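Local coordinates for kelch domain-containing protein (Colletotrichum graminicola M1.001, PDB 5C86) that probably oxidises alcohols as a copper-dependent member of the galactose oxidase and glyoxal oxidase family, here in its apo form, at residues L21-G26 and L98-G103; W182-G187 and Y453-P458; D392-A397 and F477-L482; I401-Q406 and F445-P450; M415-A420 and D428-P433. All blocks are in the same frame, centred on the assembly; numbering follows the deposited sequence.

Contact 1: residues L21-G26 and L98-G103; sequences LVPETG and LDFKKG
The ring of F100 is taken on one face by P23 and on the other by its own neighbour K101. P23 CB stands 3.9 Å from the centre of the F100 ring, 15° off the normal, a CH-pi contact set toward the rim on the CE1 and CZ side. On the opposite face K101 CG sits 4.0 Å above the F100 plane, again near the rim. At the edge, in the plane, comes the carboxylate of E24, with OE1 3.6 Å from F100 CE2 and the two flat groups 86° apart. The contact joins the turn between strands 18-21 and 28-31 of one propeller blade to the loop after strand 95-98 of another. K101 runs past the ring to E24: NZ meets OE2 at 2.8 Å on its syn lone pair in a salt bridge, and bonds weakly to OE1. E24 has two conformers, and this bridge holds for the one described. V22 CG1 packs on F100 CB at 3.9 Å. Y460, from the C-terminal domain, meets the F100 ring edge-to-face. D99 OD1 accepts from K101 N at 3.1 Å, from above the carboxylate plane, an Asx turn that leads into the 3-10 turn 100-102.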
# COMPACT_ATOMS: atom_id res chain seq x y z
N LEU A 21 -5.37 4.97 -5.23
CA LEU A 21 -5.45 6.44 -5.32
C LEU A 21 -5.07 6.81 -6.72
O LEU A 21 -4.06 6.39 -7.24
CB LEU A 21 -4.49 7.10 -4.32
CG LEU A 21 -4.57 8.62 -4.31
CD1 LEU A 21 -5.80 9.05 -3.64
CD2 LEU A 21 -3.41 9.17 -3.55
N VAL A 22 -5.93 7.59 -7.40
CA VAL A 22 -5.69 7.95 -8.78
C VAL A 22 -4.67 9.15 -8.83
O VAL A 22 -4.91 10.20 -8.22
CB VAL A 22 -7.01 8.37 -9.43
CG1 VAL A 22 -6.77 8.78 -10.86
CG2 VAL A 22 -8.05 7.21 -9.34
N PRO A 23 -3.57 8.96 -9.53
CA PRO A 23 -2.66 10.11 -9.64
C PRO A 23 -3.29 11.36 -10.19
O PRO A 23 -4.23 11.31 -10.97
CB PRO A 23 -1.59 9.61 -10.57
CG PRO A 23 -1.54 8.14 -10.43
CD PRO A 23 -3.01 7.80 -10.18
N GLU A 24 -2.81 12.51 -9.70
CA GLU A 24 -3.14 13.87 -10.18
C GLU A 24 -4.46 14.33 -9.67
O GLU A 24 -4.56 15.40 -9.10
CB GLU A 24 -3.07 14.04 -11.71
CG GLU A 24 -1.70 14.27 -12.23
CD GLU A 24 -1.64 14.34 -13.73
OE1 GLU A 24 -2.71 14.54 -14.40
OE2 GLU A 24 -0.52 14.09 -14.20
N THR A 25 -5.50 13.51 -9.80
CA THR A 25 -6.82 13.93 -9.22
C THR A 25 -6.92 13.62 -7.76
O THR A 25 -7.59 14.29 -6.99
CB THR A 25 -8.00 13.27 -9.89
OG1 THR A 25 -7.85 11.85 -9.78
CG2 THR A 25 -8.06 13.64 -11.37
N GLY A 26 -6.25 12.53 -7.36
CA GLY A 26 -6.46 12.05 -6.04
C GLY A 26 -7.82 11.41 -5.72
O GLY A 26 -8.15 11.24 -4.59
N LEU A 98 -4.85 0.18 -16.03
CA LEU A 98 -5.59 1.37 -16.13
C LEU A 98 -4.61 2.53 -16.16
O LEU A 98 -3.89 2.79 -15.13
CB LEU A 98 -6.62 1.56 -15.03
CG LEU A 98 -7.40 2.86 -15.03
CD1 LEU A 98 -8.28 2.98 -16.27
CD2 LEU A 98 -8.30 3.01 -13.84
N ASP A 99 -4.66 3.31 -17.23
CA ASP A 99 -3.81 4.50 -17.40
C ASP A 99 -4.69 5.71 -17.20
O ASP A 99 -5.57 6.03 -18.05
CB ASP A 99 -3.13 4.50 -18.76
CG ASP A 99 -2.25 5.77 -19.03
OD1 ASP A 99 -2.15 6.68 -18.18
OD2 ASP A 99 -1.64 5.75 -20.12
N PHE A 100 -4.51 6.40 -16.08
CA PHE A 100 -5.46 7.44 -15.68
C PHE A 100 -5.47 8.57 -16.75
O PHE A 100 -6.44 9.30 -16.83
CB PHE A 100 -5.10 8.02 -14.29
CG PHE A 100 -3.82 8.80 -14.28
CD1 PHE A 100 -2.58 8.18 -14.24
CD2 PHE A 100 -3.84 10.17 -14.34
CE1 PHE A 100 -1.40 8.89 -14.32
CE2 PHE A 100 -2.67 10.90 -14.33
CZ PHE A 100 -1.44 10.26 -14.35
N LYS A 101 -4.40 8.69 -17.52
CA LYS A 101 -4.29 9.74 -18.54
C LYS A 101 -5.38 9.54 -19.60
O LYS A 101 -5.82 10.54 -20.18
CB LYS A 101 -2.89 9.77 -19.20
CG LYS A 101 -1.82 10.47 -18.32
CD LYS A 101 -2.23 11.89 -17.77
CE LYS A 101 -1.02 12.71 -17.23
NZ LYS A 101 -1.28 14.17 -16.92
N LYS A 102 -5.78 8.29 -19.81
CA LYS A 102 -6.88 7.97 -20.75
C LYS A 102 -8.27 8.17 -20.17
O LYS A 102 -9.24 7.98 -20.90
CB LYS A 102 -6.66 6.59 -21.32
CG LYS A 102 -5.28 6.46 -21.98
CD LYS A 102 -5.09 5.13 -22.70
CE LYS A 102 -3.64 4.84 -23.06
NZ LYS A 102 -3.18 5.67 -24.18
N GLY A 103 -8.38 8.57 -18.89
CA GLY A 103 -9.62 8.82 -18.22
C GLY A 103 -9.74 7.80 -17.09
O GLY A 103 -9.46 6.62 -17.26

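Contact 2: residues W182-G187 and Y453-P458; sequences WSWKNG and YGVAIP
G454 lies against the backbone of K185, their CA atoms 3.9 Å apart, where the strand 181-183 edge of a propeller blade meets a loop of the galactose oxidase-like early set domain. Having no CB, G454 lets the two backbones come this close; a CB there would run into K185 CA and W184 C. The carbonyl O of G454 approaches the indole of W184 obliquely, 3.4 Å from CE3. V455 CG2 stands 4.0 Å from W184 CZ3, the valine running alongside the indole in the same direction. K185 CG lies over one face of that indole. Nearby, S183 CB packs on I457 CD1 at 3.6 Å. These touches across the interface are van der Waals contacts, and polar bonds to surrounding residues set the two segments in place. W184 NE1 donates to G260 O, K185 NZ makes a salt bridge with E261, and S183 OG bonds to T125 O. R430 spans both segments, giving one terminal nitrogen to S183 O and the other to V455 O. The inverse gamma turn centred on A456 is closed by a weak bond, I457 N to V455 O, of 3.1 Å.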
# COMPACT_ATOMS: atom_id res chain seq x y z
N TRP A 182 9.32 -5.53 -0.53
CA TRP A 182 9.84 -4.15 -0.51
C TRP A 182 10.96 -4.02 -1.52
O TRP A 182 12.02 -4.56 -1.27
CB TRP A 182 10.26 -3.74 0.92
CG TRP A 182 9.09 -3.60 1.77
CD1 TRP A 182 8.61 -4.47 2.69
CD2 TRP A 182 8.11 -2.57 1.64
NE1 TRP A 182 7.40 -4.03 3.18
CE2 TRP A 182 7.06 -2.86 2.56
CE3 TRP A 182 7.99 -1.47 0.83
CZ2 TRP A 182 5.92 -2.10 2.63
CZ3 TRP A 182 6.89 -0.70 0.90
CH2 TRP A 182 5.85 -1.03 1.80
N SER A 183 10.72 -3.26 -2.57
CA SER A 183 11.77 -3.00 -3.54
C SER A 183 12.87 -2.16 -2.99
O SER A 183 12.66 -1.24 -2.15
CB SER A 183 11.20 -2.32 -4.74
OG SER A 183 10.26 -3.15 -5.38
N TRP A 184 14.10 -2.50 -3.41
CA TRP A 184 15.28 -1.84 -2.87
C TRP A 184 16.36 -1.63 -3.98
O TRP A 184 16.04 -1.66 -5.14
CB TRP A 184 15.76 -2.58 -1.62
CG TRP A 184 16.72 -1.89 -0.70
CD1 TRP A 184 17.99 -2.36 -0.23
CD2 TRP A 184 16.55 -0.60 -0.08
NE1 TRP A 184 18.54 -1.46 0.64
CE2 TRP A 184 17.70 -0.38 0.75
CE3 TRP A 184 15.52 0.35 -0.08
CZ2 TRP A 184 17.81 0.73 1.54
CZ3 TRP A 184 15.65 1.50 0.75
CH2 TRP A 184 16.80 1.67 1.50
N LYS A 185 17.59 -1.42 -3.57
CA LYS A 185 18.64 -0.97 -4.48
C LYS A 185 18.87 -1.97 -5.60
O LYS A 185 18.80 -3.20 -5.35
CB LYS A 185 19.88 -0.72 -3.68
CG LYS A 185 19.74 0.41 -2.66
CD LYS A 185 21.00 0.63 -1.81
CE LYS A 185 20.77 1.71 -0.74
NZ LYS A 185 22.11 2.14 -0.19
N ASN A 186 19.12 -1.44 -6.79
CA ASN A 186 19.64 -2.24 -7.94
C ASN A 186 18.83 -3.49 -8.23
O ASN A 186 19.37 -4.61 -8.38
CB ASN A 186 21.04 -2.68 -7.53
CG ASN A 186 21.89 -3.16 -8.73
OD1 ASN A 186 21.56 -2.91 -9.86
ND2 ASN A 186 22.90 -3.90 -8.44
N GLY A 187 17.54 -3.31 -8.24
CA GLY A 187 16.62 -4.33 -8.68
C GLY A 187 16.35 -5.37 -7.65
O GLY A 187 15.73 -6.36 -7.99
N TYR A 453 17.38 4.91 -7.13
CA TYR A 453 16.06 4.45 -7.53
C TYR A 453 15.55 3.33 -6.66
O TYR A 453 14.34 3.05 -6.78
CB TYR A 453 16.00 4.03 -9.00
CG TYR A 453 15.96 5.18 -9.95
CD1 TYR A 453 14.84 5.92 -10.20
CD2 TYR A 453 17.12 5.54 -10.68
CE1 TYR A 453 14.83 6.99 -11.07
CE2 TYR A 453 17.07 6.58 -11.57
CZ TYR A 453 15.97 7.29 -11.79
OH TYR A 453 15.92 8.40 -12.62
N GLY A 454 16.38 2.70 -5.83
CA GLY A 454 15.91 1.74 -4.86
C GLY A 454 15.21 2.35 -3.70
O GLY A 454 14.46 1.69 -3.01
N VAL A 455 15.48 3.65 -3.50
CA VAL A 455 14.86 4.49 -2.51
C VAL A 455 13.64 5.18 -3.16
O VAL A 455 12.49 4.90 -2.78
CB VAL A 455 15.83 5.52 -1.94
CG1 VAL A 455 15.10 6.54 -1.04
CG2 VAL A 455 16.94 4.79 -1.16
N ALA A 456 13.87 5.97 -4.20
CA ALA A 456 12.84 6.66 -4.94
C ALA A 456 12.45 5.79 -6.10
O ALA A 456 12.84 5.97 -7.27
CB ALA A 456 13.38 7.98 -5.42
N ILE A 457 11.68 4.76 -5.78
CA ILE A 457 11.10 3.90 -6.82
C ILE A 457 10.34 4.79 -7.83
O ILE A 457 9.60 5.65 -7.45
CB ILE A 457 10.14 2.86 -6.18
CG1 ILE A 457 10.83 1.91 -5.18
CG2 ILE A 457 9.41 2.12 -7.28
CD1 ILE A 457 11.89 1.00 -5.81
N PRO A 458 10.55 4.58 -9.14
CA PRO A 458 9.85 5.39 -10.11
C PRO A 458 8.37 5.40 -9.98
O PRO A 458 7.76 4.40 -9.52
CB PRO A 458 10.24 4.80 -11.46
CG PRO A 458 11.37 3.99 -11.19
CD PRO A 458 11.42 3.55 -9.74

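Contact 3: residues D392-A397 and F477-L482; sequences DTAVRA and FFKVTL
A394 and K479 stand beside each other on one surface of a parallel strand pair, V395 and V480 on the other, in the early set domain, whose fold is a beta-sandwich of immunoglobulin type. Strand 394-396 here runs beside the chain's last strand, 476-481, at 31° between the short axes. On the outer surface A394 CB rests against the aliphatic part of K479, 3.9 Å from CG, while the extended lysine leads on to a salt bridge with D81. T481 CG2 lies 4.0 Å from the same A394 CB, and R396 crosses T481 so that its CG comes 3.6 Å from OG1. The opposite surface turns inward: V395 meets V449, and V480 meets M415 and Y461. Between the strands K479 N donates to T393 O, and V395 N donates to K479 O at 2.9 Å. V395 O then receives two groups of T481. T481 OG1 sits between its own N and carbonyl carbon (chi1 58°), from where it gives V395 O a weak bond of 3.3 Å. The stronger, shorter bond to V395 O is from T481 N, at 2.8 Å with an N-H...O angle of 166°.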
# COMPACT_ATOMS: atom_id res chain seq x y z
N ASP A 392 8.75 21.61 -11.16
CA ASP A 392 8.68 20.53 -12.13
C ASP A 392 7.83 19.45 -11.57
O ASP A 392 7.76 19.29 -10.34
CB ASP A 392 10.04 19.91 -12.40
CG ASP A 392 10.79 20.61 -13.46
OD1 ASP A 392 10.30 20.72 -14.64
OD2 ASP A 392 11.89 21.11 -13.13
N THR A 393 7.15 18.75 -12.43
CA THR A 393 6.31 17.61 -12.01
C THR A 393 6.75 16.29 -12.52
O THR A 393 6.10 15.28 -12.24
CB THR A 393 4.84 17.75 -12.41
OG1 THR A 393 4.78 17.84 -13.84
CG2 THR A 393 4.24 18.87 -11.73
N ALA A 394 7.86 16.22 -13.17
CA ALA A 394 8.44 14.93 -13.57
C ALA A 394 9.93 15.16 -13.48
O ALA A 394 10.47 16.05 -14.17
CB ALA A 394 8.03 14.55 -14.98
N VAL A 395 10.60 14.40 -12.63
CA VAL A 395 12.02 14.59 -12.44
C VAL A 395 12.69 13.27 -12.28
O VAL A 395 12.08 12.30 -11.85
CB VAL A 395 12.38 15.49 -11.31
CG1 VAL A 395 11.72 16.89 -11.48
CG2 VAL A 395 11.93 14.91 -10.01
N ARG A 396 13.97 13.22 -12.59
CA ARG A 396 14.73 12.01 -12.43
C ARG A 396 15.19 11.91 -10.97
O ARG A 396 15.17 12.90 -10.20
CB ARG A 396 16.02 12.08 -13.31
CG ARG A 396 15.68 11.87 -14.75
CD ARG A 396 16.80 12.18 -15.73
NE ARG A 396 16.43 11.60 -17.04
CZ ARG A 396 17.09 11.78 -18.18
NH1 ARG A 396 16.65 11.20 -19.29
NH2 ARG A 396 18.18 12.55 -18.23
N ALA A 397 15.75 10.76 -10.58
CA ALA A 397 16.43 10.62 -9.30
C ALA A 397 17.56 11.62 -9.19
O ALA A 397 18.27 11.92 -10.17
CB ALA A 397 16.94 9.20 -9.12
N PHE A 477 0.97 16.43 -6.73
CA PHE A 477 1.49 15.20 -7.35
C PHE A 477 2.67 15.48 -8.23
O PHE A 477 2.73 16.49 -8.94
CB PHE A 477 0.40 14.52 -8.18
CG PHE A 477 -0.67 13.91 -7.38
CD1 PHE A 477 -0.56 12.62 -6.95
CD2 PHE A 477 -1.82 14.62 -7.01
CE1 PHE A 477 -1.54 12.04 -6.21
CE2 PHE A 477 -2.84 14.01 -6.28
CZ PHE A 477 -2.70 12.69 -5.87
N PHE A 478 3.61 14.55 -8.27
CA PHE A 478 4.68 14.61 -9.21
C PHE A 478 5.18 13.20 -9.46
O PHE A 478 4.88 12.30 -8.68
CB PHE A 478 5.87 15.52 -8.79
CG PHE A 478 6.71 14.96 -7.66
CD1 PHE A 478 6.24 15.00 -6.35
CD2 PHE A 478 7.94 14.36 -7.91
CE1 PHE A 478 7.02 14.51 -5.30
CE2 PHE A 478 8.69 13.84 -6.86
CZ PHE A 478 8.25 13.95 -5.59
N LYS A 479 6.01 13.00 -10.50
CA LYS A 479 6.59 11.67 -10.76
C LYS A 479 8.08 11.65 -10.84
O LYS A 479 8.70 12.63 -11.32
CB LYS A 479 5.93 10.96 -11.95
CG LYS A 479 6.09 11.60 -13.27
CD LYS A 479 5.52 10.68 -14.40
CE LYS A 479 5.82 11.27 -15.77
NZ LYS A 479 5.34 10.35 -16.85
N VAL A 480 8.62 10.55 -10.39
CA VAL A 480 10.01 10.25 -10.49
C VAL A 480 10.16 9.39 -11.71
O VAL A 480 9.53 8.30 -11.80
CB VAL A 480 10.53 9.55 -9.23
CG1 VAL A 480 11.91 9.05 -9.40
CG2 VAL A 480 10.42 10.44 -8.02
N THR A 481 10.97 9.89 -12.66
CA THR A 481 11.13 9.22 -13.96
C THR A 481 12.46 8.52 -14.02
O THR A 481 13.41 8.92 -13.41
CB THR A 481 11.09 10.21 -15.14
OG1 THR A 481 12.14 11.18 -14.95
CG2 THR A 481 9.81 10.93 -15.23
N LEU A 482 12.50 7.46 -14.87
CA LEU A 482 13.75 6.76 -15.14
C LEU A 482 14.59 7.53 -16.17
O LEU A 482 14.08 8.36 -16.87
CB LEU A 482 13.46 5.40 -15.72
CG LEU A 482 12.98 4.46 -14.63
CD1 LEU A 482 12.13 3.35 -15.23
CD2 LEU A 482 14.11 3.90 -13.79

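Contact 4: residues I401-Q406 and F445-P450; sequences ITITMQ and FTVNVP
An antiparallel pair of strands, with T402 facing T446 at its middle, lies inside one sheet of the early set domain's beta-sandwich, between strands 387-390 and 431-438 and away from the copper site. Strands 401-405 and 445-448 run at 147° to one another. I401 with V447 and I403 with F445 are hydrogen-bonded pairs, and T402 with T446 is the non-hydrogen-bonded pair between them. The first pair exchanges I401 N to V447 O and V447 N to I401 O. In the second, I403 N bonds to F445 O at 2.8 Å, and F445 N returns the bond to I403 O.

The side chains divide by surface. Inward go I401, I403, F445 and V447: I403 CD1 touches V447 CG1 at 3.8 Å, and I401 CB lies 3.9 Å from V447 CG2. At the ends of the pair I401 CD1 reaches V449 CG2 at 4.1 Å, while M405 CG comes obliquely to F445 CD1 at 4.3 Å. L463 on strand 459-466 packs against I401 and I403 from within the sandwich, and the ring of F413 meets that of F445.

Outward go the two threonines, their side chains crossing each other at a slant. Each has its hydroxyl anti to its own carbonyl carbon and its CG2 anti to the backbone N (chi1 near -60°). That turns the hydroxyls to face each other, and T402 OG1 and T446 OG1 hydrogen-bond at 2.8 Å, either able to be the donor.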
# COMPACT_ATOMS: atom_id res chain seq x y z
N ILE A 401 13.62 19.97 -6.96
CA ILE A 401 12.28 20.49 -7.09
C ILE A 401 12.21 21.70 -6.16
O ILE A 401 12.50 21.58 -4.95
CB ILE A 401 11.23 19.51 -6.63
CG1 ILE A 401 11.25 18.27 -7.50
CG2 ILE A 401 9.82 20.10 -6.77
CD1 ILE A 401 10.28 17.21 -6.94
N THR A 402 11.84 22.85 -6.69
CA THR A 402 11.56 23.99 -5.87
C THR A 402 10.04 24.04 -5.60
O THR A 402 9.24 24.04 -6.56
CB THR A 402 12.05 25.31 -6.51
OG1 THR A 402 13.48 25.23 -6.67
CG2 THR A 402 11.75 26.49 -5.62
N ILE A 403 9.69 24.14 -4.33
CA ILE A 403 8.34 24.12 -3.82
C ILE A 403 8.07 25.54 -3.36
O ILE A 403 8.79 26.00 -2.48
CB ILE A 403 8.20 23.16 -2.66
CG1 ILE A 403 8.65 21.75 -3.04
CG2 ILE A 403 6.74 23.20 -2.11
CD1 ILE A 403 9.30 20.97 -1.95
N THR A 404 7.06 26.19 -3.89
CA THR A 404 6.76 27.58 -3.37
C THR A 404 5.46 27.50 -2.56
O THR A 404 4.46 27.07 -3.07
CB THR A 404 6.56 28.50 -4.54
OG1 THR A 404 7.76 28.49 -5.34
CG2 THR A 404 6.30 29.91 -4.05
N MET A 405 5.56 27.88 -1.31
CA MET A 405 4.48 27.90 -0.33
C MET A 405 3.77 29.21 -0.42
O MET A 405 4.38 30.26 -0.63
CB MET A 405 4.99 27.65 1.07
CG MET A 405 5.83 26.36 1.22
SD MET A 405 4.92 24.89 0.65
CE MET A 405 3.59 24.92 1.84
N GLN A 406 2.48 29.17 -0.14
CA GLN A 406 1.64 30.38 -0.11
C GLN A 406 2.06 31.37 0.95
O GLN A 406 2.11 32.60 0.66
CB GLN A 406 0.20 29.94 0.07
CG GLN A 406 -0.79 31.13 0.06
CD GLN A 406 -2.18 30.56 0.27
OE1 GLN A 406 -2.72 30.03 -0.63
NE2 GLN A 406 -2.63 30.49 1.50
N PHE A 445 11.34 26.70 -1.21
CA PHE A 445 12.21 25.71 -0.63
C PHE A 445 12.61 24.76 -1.70
O PHE A 445 11.76 24.28 -2.46
CB PHE A 445 11.57 24.96 0.48
CG PHE A 445 11.27 25.79 1.65
CD1 PHE A 445 10.15 26.60 1.64
CD2 PHE A 445 12.11 25.78 2.76
CE1 PHE A 445 9.91 27.43 2.72
CE2 PHE A 445 11.84 26.60 3.84
CZ PHE A 445 10.75 27.44 3.76
N THR A 446 13.88 24.39 -1.76
CA THR A 446 14.28 23.46 -2.78
C THR A 446 14.72 22.16 -2.11
O THR A 446 15.47 22.18 -1.15
CB THR A 446 15.42 24.03 -3.67
OG1 THR A 446 14.92 25.23 -4.32
CG2 THR A 446 15.89 23.00 -4.69
N VAL A 447 14.23 21.07 -2.63
CA VAL A 447 14.55 19.71 -2.20
C VAL A 447 15.21 18.99 -3.35
O VAL A 447 15.12 19.41 -4.51
CB VAL A 447 13.26 18.91 -1.79
CG1 VAL A 447 12.61 19.55 -0.60
CG2 VAL A 447 12.27 18.71 -2.95
N ASN A 448 15.83 17.85 -3.05
CA ASN A 448 16.25 16.99 -4.14
C ASN A 448 15.64 15.61 -3.92
O ASN A 448 15.67 15.04 -2.83
CB ASN A 448 17.77 16.79 -4.16
CG ASN A 448 18.58 17.98 -4.54
OD1 ASN A 448 18.09 19.05 -4.97
ND2 ASN A 448 19.88 17.78 -4.44
N VAL A 449 15.22 15.02 -5.02
CA VAL A 449 14.78 13.62 -4.99
C VAL A 449 15.99 12.72 -4.69
O VAL A 449 17.02 13.02 -5.26
CB VAL A 449 14.17 13.23 -6.31
CG1 VAL A 449 13.84 11.76 -6.34
CG2 VAL A 449 12.91 14.04 -6.53
N PRO A 450 15.86 11.68 -3.87
CA PRO A 450 16.96 10.79 -3.65
C PRO A 450 17.60 10.30 -4.98
O PRO A 450 16.95 10.07 -5.96
CB PRO A 450 16.33 9.61 -2.94
CG PRO A 450 15.20 10.26 -2.14
CD PRO A 450 14.70 11.33 -3.02

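Contact 5: residues M415-A420 and D428-P433; sequences MIRVSA and DQRRIP
D428 OD1 is gripped by two donors, R417 NH1 at 2.8 Å and the backbone N of L78. R417 comes in on the anti lone pair of OD1, its guanidinium and the carboxylate only 18° from coplanar, and this is a salt bridge. The same NH1 also reaches D428 O at 3.2 Å, in the carbonyl plane and on a lone pair, so one nitrogen grips both the side chain and the backbone of D428. R417 CG is anti to the backbone N (chi1 -160°) and the chain runs extended to NE, with CB, CG and CD all close to D428 O, CB at 3.2 Å. S419 CB packs on D428 CB at 3.5 Å.

This is where the hairpin of strands 412-422 and 431-438 opens toward the loop bearing H423, a copper ligand in another crystal structure of this protein; no copper is bound here. Farther from that loop R417 N bonds to R430 O at 2.9 Å, and M415 and I432 form a hydrogen-bonded pair. Their side chains run abreast, with M415 CG tightly set at 3.5 Å from I432 CB.

R417 NH2 is taken by P458 O and L78 O. R430 NE lies 5.6 Å from R417 NE, a like charge. With one carboxylate and several carbonyls around it, the buried guanidinium of R417 probably stays charged and ties hairpin, neighbouring loop and propeller together.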
# COMPACT_ATOMS: atom_id res chain seq x y z
N MET A 415 7.84 13.09 0.56
CA MET A 415 7.21 12.57 -0.66
C MET A 415 6.69 11.16 -0.33
O MET A 415 7.44 10.36 0.20
CB MET A 415 8.11 12.61 -1.90
CG MET A 415 9.43 11.89 -1.78
SD MET A 415 10.63 12.28 -3.09
CE MET A 415 10.14 11.16 -4.42
N ILE A 416 5.44 10.93 -0.58
CA ILE A 416 4.84 9.61 -0.28
C ILE A 416 4.36 8.99 -1.54
O ILE A 416 3.62 9.63 -2.30
CB ILE A 416 3.71 9.71 0.75
CG1 ILE A 416 4.26 10.18 2.12
CG2 ILE A 416 3.03 8.35 0.96
CD1 ILE A 416 3.31 10.10 3.26
N ARG A 417 4.81 7.79 -1.83
CA ARG A 417 4.48 7.20 -3.09
C ARG A 417 3.00 6.82 -3.21
O ARG A 417 2.41 6.24 -2.25
CB ARG A 417 5.34 5.99 -3.32
CG ARG A 417 5.44 5.54 -4.79
CD ARG A 417 6.61 4.58 -5.06
NE ARG A 417 6.64 4.07 -6.41
CZ ARG A 417 5.75 3.20 -6.88
NH1 ARG A 417 4.91 2.61 -6.11
NH2 ARG A 417 5.76 2.86 -8.16
N VAL A 418 2.38 7.17 -4.34
CA VAL A 418 0.96 6.87 -4.56
C VAL A 418 0.77 5.37 -4.64
O VAL A 418 1.57 4.64 -5.22
CB VAL A 418 0.48 7.59 -5.85
CG1 VAL A 418 -0.89 7.19 -6.28
CG2 VAL A 418 0.64 9.11 -5.73
N SER A 419 -0.32 4.90 -4.03
CA SER A 419 -0.44 3.46 -3.80
C SER A 419 -1.86 2.92 -3.96
O SER A 419 -2.76 3.62 -4.35
CB SER A 419 0.21 3.06 -2.44
OG SER A 419 -0.58 3.57 -1.40
N ALA A 420 -1.93 1.62 -3.69
CA ALA A 420 -3.13 0.82 -3.90
C ALA A 420 -3.00 -0.34 -2.94
O ALA A 420 -1.91 -0.77 -2.59
CB ALA A 420 -3.21 0.30 -5.31
N ASP A 428 3.31 -0.50 -2.82
CA ASP A 428 3.54 0.75 -3.49
C ASP A 428 3.81 1.92 -2.54
O ASP A 428 4.37 2.93 -2.97
CB ASP A 428 2.35 1.12 -4.36
CG ASP A 428 2.28 0.35 -5.67
OD1 ASP A 428 3.20 0.39 -6.54
OD2 ASP A 428 1.26 -0.38 -5.79
N GLN A 429 3.31 1.84 -1.30
CA GLN A 429 3.47 2.96 -0.41
C GLN A 429 4.88 2.96 0.23
O GLN A 429 5.27 2.01 0.81
CB GLN A 429 2.39 3.05 0.68
CG GLN A 429 2.43 2.00 1.68
CD GLN A 429 1.45 2.25 2.90
OE1 GLN A 429 1.07 3.38 3.32
NE2 GLN A 429 1.08 1.18 3.46
N ARG A 430 5.50 4.11 0.18
CA ARG A 430 6.68 4.40 0.95
C ARG A 430 6.79 5.86 1.13
O ARG A 430 6.32 6.66 0.32
CB ARG A 430 7.93 3.84 0.23
CG ARG A 430 8.20 4.39 -1.14
CD ARG A 430 9.52 3.92 -1.73
NE ARG A 430 9.50 2.46 -1.88
CZ ARG A 430 10.57 1.64 -1.86
NH1 ARG A 430 11.84 2.15 -1.85
NH2 ARG A 430 10.36 0.35 -1.94
N ARG A 431 7.47 6.26 2.18
CA ARG A 431 7.72 7.66 2.48
C ARG A 431 9.23 7.98 2.45
O ARG A 431 10.03 7.23 3.00
CB ARG A 431 7.25 8.00 3.87
CG ARG A 431 7.69 9.35 4.40
CD ARG A 431 7.02 9.66 5.75
NE ARG A 431 7.60 10.85 6.43
CZ ARG A 431 8.73 10.86 7.10
NH1 ARG A 431 9.43 9.75 7.28
NH2 ARG A 431 9.12 11.97 7.66
N ILE A 432 9.54 9.09 1.84
CA ILE A 432 10.86 9.70 1.76
C ILE A 432 10.78 11.07 2.42
O ILE A 432 10.14 11.97 1.89
CB ILE A 432 11.29 9.79 0.30
CG1 ILE A 432 11.50 8.35 -0.23
CG2 ILE A 432 12.51 10.74 0.12
CD1 ILE A 432 11.56 8.33 -1.76
N PRO A 433 11.44 11.28 3.55
CA PRO A 433 11.54 12.65 4.08
C PRO A 433 12.47 13.45 3.24
O PRO A 433 13.37 12.90 2.59
CB PRO A 433 12.13 12.46 5.47
CG PRO A 433 12.88 11.22 5.38
CD PRO A 433 12.25 10.34 4.33
O HOH W 1 -0.21 -1.86 -4.33

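Along the chain contact 1 comes first, and contact 2 opens after it closes, its segments alternating with those of contact 3. Contact 5 lies within the span of contact 4, and contact 4 within that of contact 3, all three in the early set domain. Contacts 3 and 4, with centres 12 Å apart, share the sandwich core; contact 5 joins them through M415, whose CE touches F478 and V480. Contact 1 joins two propeller blades and borders the domain through L21 and S419. Contact 2 has one segment in each; its centre is about 12 Å from that of contact 5, which it meets through R430. Contact 5 thus sits where the domain enters the propeller, its hairpin leading toward H423, with no copper bound here.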